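Local atomic coordinates of penicillin binding protein 2X (Streptococcus thermophilus, PDB entry 5U47), a protein that probably acts as a transpeptidase that cross-links glycan strands of cell wall peptidoglycan during septum formation and is acylated by beta-lactam antibiotics. Residues G33-R38 / T174-S179; S151-R156 / L259-R264. The protein carries 1 engineered substitution. All coordinates share one frame; numbering follows the deposited sequence. Where two conformers were deposited one is given.

Interaction 1. Residues G33-R38 / T174-S179; sequences GTIYDR and TGLERS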
loop_
_atom_site.group_PDB
_atom_site.type_symbol
_atom_site.label_atom_id
_atom_site.label_comp_id
_atom_site.label_asym_id
_atom_site.label_seq_id
_atom_site.Cartn_x
_atom_site.Cartn_y
_atom_site.Cartn_z
ATOM N N GLY A 33 -13.674 9.965 -7.398
ATOM C CA GLY A 33 -13.743 9.908 -5.965
ATOM C C GLY A 33 -12.546 10.565 -5.315
ATOM O O GLY A 33 -11.477 10.673 -5.913
ATOM N N THR A 34 -12.759 11.033 -4.093
ATOM C CA THR A 34 -11.724 11.670 -3.314
ATOM C C THR A 34 -11.034 10.602 -2.490
ATOM O O THR A 34 -11.684 9.665 -2.028
ATOM C CB THR A 34 -12.348 12.727 -2.385
ATOM O OG1 THR A 34 -12.860 13.777 -3.180
ATOM C CG2 THR A 34 -11.343 13.311 -1.407
ATOM N N ILE A 35 -9.727 10.764 -2.303
ATOM C CA ILE A 35 -8.929 9.887 -1.456
ATOM C C ILE A 35 -8.637 10.685 -0.205
ATOM O O ILE A 35 -8.086 11.815 -0.285
ATOM C CB ILE A 35 -7.608 9.458 -2.128
ATOM C CG1 ILE A 35 -7.916 8.671 -3.405
ATOM C CG2 ILE A 35 -6.786 8.590 -1.172
ATOM C CD1 ILE A 35 -6.718 8.453 -4.308
ATOM N N TYR A 36 -9.002 10.106 0.932
ATOM C CA TYR A 36 -8.838 10.723 2.239
ATOM C C TYR A 36 -7.890 9.942 3.139
ATOM O O TYR A 36 -7.574 8.769 2.887
ATOM C CB TYR A 36 -10.189 10.734 2.970
ATOM C CG TYR A 36 -11.302 11.570 2.371
ATOM C CD1 TYR A 36 -11.307 12.959 2.500
ATOM C CD2 TYR A 36 -12.383 10.975 1.742
ATOM C CE1 TYR A 36 -12.343 13.723 2.006
ATOM C CE2 TYR A 36 -13.424 11.727 1.227
ATOM C CZ TYR A 36 -13.398 13.103 1.363
ATOM O OH TYR A 36 -14.404 13.848 0.849
ATOM N N ASP A 37 -7.457 10.577 4.212
ATOM C CA ASP A 37 -6.755 9.868 5.225
ATOM C C ASP A 37 -7.872 9.219 6.112
ATOM O O ASP A 37 -9.074 9.341 5.808
ATOM C CB ASP A 37 -5.759 10.757 6.001
ATOM C CG ASP A 37 -6.374 11.449 7.216
ATOM O OD1 ASP A 37 -7.579 11.739 7.222
ATOM O OD2 ASP A 37 -5.615 11.699 8.160
ATOM N N ARG A 38 -7.485 8.563 7.191
ATOM C CA ARG A 38 -8.441 7.821 8.037
ATOM C C ARG A 38 -9.516 8.676 8.729
ATOM O O ARG A 38 -10.552 8.140 9.128
ATOM C CB ARG A 38 -7.683 6.972 9.068
ATOM C CG ARG A 38 -6.972 7.789 10.139
ATOM C CD ARG A 38 -6.061 6.939 10.994
ATOM N NE ARG A 38 -6.797 5.946 11.782
ATOM C CZ ARG A 38 -6.914 4.641 11.514
ATOM N NH1 ARG A 38 -6.287 4.069 10.481
ATOM N NH2 ARG A 38 -7.621 3.876 12.347
ATOM N N THR A 174 -0.705 5.210 -11.681
ATOM C CA THR A 174 0.197 4.575 -10.743
ATOM C C THR A 174 -0.389 4.492 -9.365
ATOM O O THR A 174 -1.370 5.184 -9.043
ATOM C CB THR A 174 1.497 5.397 -10.586
ATOM O OG1 THR A 174 1.155 6.746 -10.221
ATOM C CG2 THR A 174 2.293 5.394 -11.884
ATOM N N GLY A 175 0.249 3.665 -8.542
ATOM C CA GLY A 175 -0.093 3.531 -7.125
ATOM C C GLY A 175 -1.540 3.251 -6.802
ATOM O O GLY A 175 -2.222 2.484 -7.532
ATOM N N LEU A 176 -2.032 3.867 -5.729
ATOM C CA LEU A 176 -3.414 3.659 -5.286
ATOM C C LEU A 176 -4.446 4.179 -6.292
ATOM O O LEU A 176 -5.514 3.582 -6.447
ATOM C CB LEU A 176 -3.630 4.275 -3.907
ATOM C CG LEU A 176 -5.016 4.063 -3.308
ATOM C CD1 LEU A 176 -4.997 4.254 -1.796
ATOM C CD2 LEU A 176 -6.035 4.968 -3.980
ATOM N N GLU A 177 -4.123 5.286 -6.962
ATOM C CA GLU A 177 -4.987 5.846 -8.020
ATOM C C GLU A 177 -5.267 4.800 -9.088
ATOM O O GLU A 177 -6.435 4.615 -9.509
ATOM C CB GLU A 177 -4.329 7.075 -8.650
ATOM C CG GLU A 177 -4.307 8.299 -7.746
ATOM C CD GLU A 177 -5.605 9.116 -7.745
ATOM O OE1 GLU A 177 -6.699 8.595 -8.071
ATOM O OE2 GLU A 177 -5.521 10.318 -7.416
ATOM N N ARG A 178 -4.222 4.095 -9.520
ATOM C CA ARG A 178 -4.397 3.046 -10.526
ATOM C C ARG A 178 -5.050 1.813 -9.915
ATOM O O ARG A 178 -5.980 1.261 -10.488
ATOM C CB ARG A 178 -3.075 2.640 -11.161
ATOM C CG ARG A 178 -3.262 1.630 -12.291
ATOM C CD ARG A 178 -1.951 1.167 -12.896
ATOM N NE ARG A 178 -2.176 0.355 -14.088
ATOM C CZ ARG A 178 -1.210 -0.119 -14.863
ATOM N NH1 ARG A 178 0.057 0.131 -14.564
ATOM N NH2 ARG A 178 -1.513 -0.842 -15.936
ATOM N N SER A 179 -4.573 1.395 -8.743
ATOM C CA SER A 179 -5.113 0.185 -8.101
ATOM C C SER A 179 -6.627 0.205 -7.829
ATOM O O SER A 179 -7.310 -0.786 -8.065
ATOM C CB SER A 179 -4.325 -0.146 -6.829
ATOM O OG SER A 179 -2.962 -0.389 -7.144
#
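The terminal methyl of Ile35 is the point where strand and helix meet. Its CD1 sits squarely over the flat face of the Glu177 carboxylate, 3.7 Å from CD and 3.8 Å from each of OE1 and OE2. Glu177 starts off to one side, and the bend at chi2 (-83°) swings its carboxylate round to the isoleucine. On another flank of the same methyl comes Leu176, whose branch CD2 is 3.6 Å from Ile35 CD1; the two side chains run antiparallel past one another. This is a strand-on-helix contact within the N-terminal, dimerisation-family part of the protein: strand 35-36 runs between strands 42-55 and 217-220 of a mixed sheet, and the short helix 175-179 packs against it. The carboxylate is buried, but OE2 forms a salt bridge with Arg142 and OE1 another with Arg32, which should favour the charged form and fix its rotation under the methyl. Arg142 also bonds to Gly33 O and so reaches both segments. Back in the helix, Ser179 OG hydrogen-bonds to Gly175 O at 3.0 Å, above the carbonyl plane, and the same oxygen takes Ser179 N.

Interaction 2. Residues S151-R156 / L259-R264; sequences SEFLGR and LATTQR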
loop_
_atom_site.group_PDB
_atom_site.type_symbol
_atom_site.label_atom_id
_atom_site.label_comp_id
_atom_site.label_asym_id
_atom_site.label_seq_id
_atom_site.Cartn_x
_atom_site.Cartn_y
_atom_site.Cartn_z
ATOM N N SER A 151 3.760 9.972 -1.601
ATOM C CA SER A 151 3.558 10.158 -3.035
ATOM C C SER A 151 3.512 8.877 -3.840
ATOM O O SER A 151 2.568 8.659 -4.624
ATOM C CB SER A 151 4.591 11.141 -3.591
ATOM O OG SER A 151 4.366 12.426 -3.040
ATOM N N GLU A 152 4.511 8.024 -3.653
ATOM C CA GLU A 152 4.513 6.744 -4.352
ATOM C C GLU A 152 3.300 5.872 -3.969
ATOM O O GLU A 152 2.737 5.187 -4.811
ATOM C CB GLU A 152 5.846 6.000 -4.160
ATOM C CG GLU A 152 6.999 6.640 -4.933
ATOM C CD GLU A 152 7.555 7.933 -4.347
ATOM O OE1 GLU A 152 7.203 8.368 -3.192
ATOM O OE2 GLU A 152 8.385 8.527 -5.069
ATOM N N PHE A 153 2.894 5.925 -2.708
ATOM C CA PHE A 153 1.709 5.169 -2.283
ATOM C C PHE A 153 0.424 5.642 -3.010
ATOM O O PHE A 153 -0.338 4.818 -3.559
ATOM C CB PHE A 153 1.562 5.280 -0.784
ATOM C CG PHE A 153 0.244 4.792 -0.260
ATOM C CD1 PHE A 153 0.004 3.434 -0.099
ATOM C CD2 PHE A 153 -0.748 5.699 0.087
ATOM C CE1 PHE A 153 -1.215 2.993 0.400
ATOM C CE2 PHE A 153 -1.970 5.264 0.603
ATOM C CZ PHE A 153 -2.196 3.909 0.754
ATOM N N LEU A 154 0.205 6.954 -3.017
ATOM C CA LEU A 154 -0.988 7.529 -3.651
ATOM C C LEU A 154 -1.009 7.340 -5.150
ATOM O O LEU A 154 -2.039 7.023 -5.720
ATOM C CB LEU A 154 -1.102 9.025 -3.344
ATOM C CG LEU A 154 -1.359 9.412 -1.897
ATOM C CD1 LEU A 154 -1.265 10.920 -1.734
ATOM C CD2 LEU A 154 -2.709 8.897 -1.438
ATOM N N GLY A 155 0.133 7.528 -5.790
ATOM C CA GLY A 155 0.181 7.465 -7.226
ATOM C C GLY A 155 -0.457 8.702 -7.840
ATOM O O GLY A 155 -0.736 9.693 -7.150
ATOM N N ARG A 156 -0.686 8.629 -9.150
ATOM C CA ARG A 156 -1.238 9.740 -9.936
ATOM C C ARG A 156 -2.384 9.303 -10.843
ATOM O O ARG A 156 -2.362 8.194 -11.382
ATOM C CB ARG A 156 -0.143 10.317 -10.850
ATOM C CG ARG A 156 0.909 11.181 -10.157
ATOM C CD ARG A 156 0.407 12.583 -9.832
ATOM N NE ARG A 156 0.108 13.315 -11.072
ATOM C CZ ARG A 156 -0.168 14.623 -11.161
ATOM N NH1 ARG A 156 -0.181 15.408 -10.090
ATOM N NH2 ARG A 156 -0.425 15.151 -12.353
ATOM N N LEU A 259 -0.496 2.982 8.910
ATOM C CA LEU A 259 -0.728 4.335 9.422
ATOM C C LEU A 259 0.131 5.387 8.754
ATOM O O LEU A 259 -0.245 6.554 8.711
ATOM C CB LEU A 259 -0.526 4.362 10.928
ATOM C CG LEU A 259 -1.423 3.387 11.700
ATOM C CD1 LEU A 259 -1.128 3.390 13.191
ATOM C CD2 LEU A 259 -2.869 3.730 11.463
ATOM N N ALA A 260 1.294 4.987 8.262
ATOM C CA ALA A 260 2.132 5.891 7.519
ATOM C C ALA A 260 3.105 5.102 6.679
ATOM O O ALA A 260 3.583 4.048 7.095
ATOM C CB ALA A 260 2.873 6.830 8.458
ATOM N N THR A 261 3.400 5.587 5.478
ATOM C CA THR A 261 4.340 4.866 4.627
ATOM C C THR A 261 5.005 5.820 3.664
ATOM O O THR A 261 4.349 6.671 3.083
ATOM C CB THR A 261 3.656 3.689 3.890
ATOM O OG1 THR A 261 4.643 2.897 3.220
ATOM C CG2 THR A 261 2.597 4.149 2.912
ATOM N N THR A 262 6.310 5.688 3.508
ATOM C CA THR A 262 7.017 6.548 2.595
ATOM C C THR A 262 8.273 5.886 2.051
ATOM O O THR A 262 8.762 4.874 2.591
ATOM C CB THR A 262 7.360 7.914 3.258
ATOM O OG1 THR A 262 7.566 8.913 2.241
ATOM C CG2 THR A 262 8.581 7.796 4.164
ATOM N N GLN A 263 8.779 6.452 0.965
ATOM C CA GLN A 263 10.017 5.985 0.387
ATOM C C GLN A 263 10.786 7.153 -0.151
ATOM O O GLN A 263 10.219 8.212 -0.362
ATOM C CB GLN A 263 9.776 4.971 -0.722
ATOM C CG GLN A 263 9.281 5.524 -2.045
ATOM C CD GLN A 263 9.021 4.400 -3.036
ATOM O OE1 GLN A 263 8.232 3.490 -2.765
ATOM N NE2 GLN A 263 9.690 4.448 -4.170
ATOM N N ARG A 264 12.091 6.940 -0.341
ATOM C CA ARG A 264 12.985 7.924 -0.852
ATOM C C ARG A 264 13.825 7.239 -1.932
ATOM O O ARG A 264 14.135 6.066 -1.797
ATOM C CB ARG A 264 13.876 8.486 0.263
ATOM C CG ARG A 264 13.128 9.333 1.305
ATOM C CD ARG A 264 12.661 10.639 0.684
ATOM N NE ARG A 264 11.968 11.527 1.619
ATOM C CZ ARG A 264 10.686 11.411 1.992
ATOM N NH1 ARG A 264 9.934 10.407 1.567
ATOM N NH2 ARG A 264 10.154 12.296 2.838
HETATM O O HOH W 1 6.796 8.179 -0.598
HETATM O O HOH W 2 4.686 6.478 -0.351
#
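Glu152 crosses obliquely over the amide of Gln263, carboxylate and amide in an offset stack with planes 1° apart. On the glutamate's side the amide is met by CB and CG: Glu152 CG is 3.6 Å from Gln263 NE2, and Glu152 CB is 3.7 Å from Gln263 CD. A bend at chi2 (75°) folds the glutamate back so its carboxylate lies by Gln263 CG, while the glutamine runs extended beyond that atom. The polar ends are engaged elsewhere: Glu152 OE2 with the Tyr280 hydroxyl, OE1 with Thr266 OG1, and Gln263 chiefly with Arg285. One residue on in the helix and two back along the strand, Thr261 presents CG2 obliquely to the root of the Phe153 ring, 4.0 Å from Phe153 CG, while its OG1 hydrogen-bonds to Thr249 OG1.

Two waters bridge helix and strand, one from the Glu152 carboxylate, one from the Phe153 backbone. Water 1 donates to Glu152 OE1 at 2.6 Å and accepts from Gln263 N at 3.1 Å. Water 2 takes the Phe153 N-H at 3.0 Å and gives a weak bond to Thr261 O, which Gln227 also reaches. Arg264 sets off away from the helix, then curls back along its strand; its NH1 donates to Thr262 OG1 and Gln263 O, the hydroxyl in the guanidinium plane, and salt bridges from NE to Asp235 and from NH2 to Glu231 hold the group.

Strand 258-264 is one of the two outermost strands of the five-stranded antiparallel sheet of the penicillin-binding transpeptidase fold. Strand 245-252 pairs along one side, with a classic beta bulge where Leu259 and Ala260 both face Val250; helix 224-241 packs on Ala260, Thr262 and Arg264, and helix 151-154, which the chain leaves at Gly155 with positive phi, lies against the remaining edge.

From the N terminus the chain passes through 33-38, then 151-156, then 174-179 and finally 259-264, so the two contacts cross: each closes a loop that contains one segment of the other. Interaction 1 brings the chain back to strand 35-36 after 135 residues, a span that includes strands 42-55 and 134-143. Interaction 2 closes 102 residues, from the N-terminal part to the edge of the transpeptidase sheet. Their middle segments touch directly, with probable hydrogen bonds from Leu176 N to Phe153 O and from Thr174 OG1 to Arg156 N. Helices 151-154 and 175-179 thus form a continuous connection between the mixed N-terminal sheet and the five-stranded transpeptidase sheet.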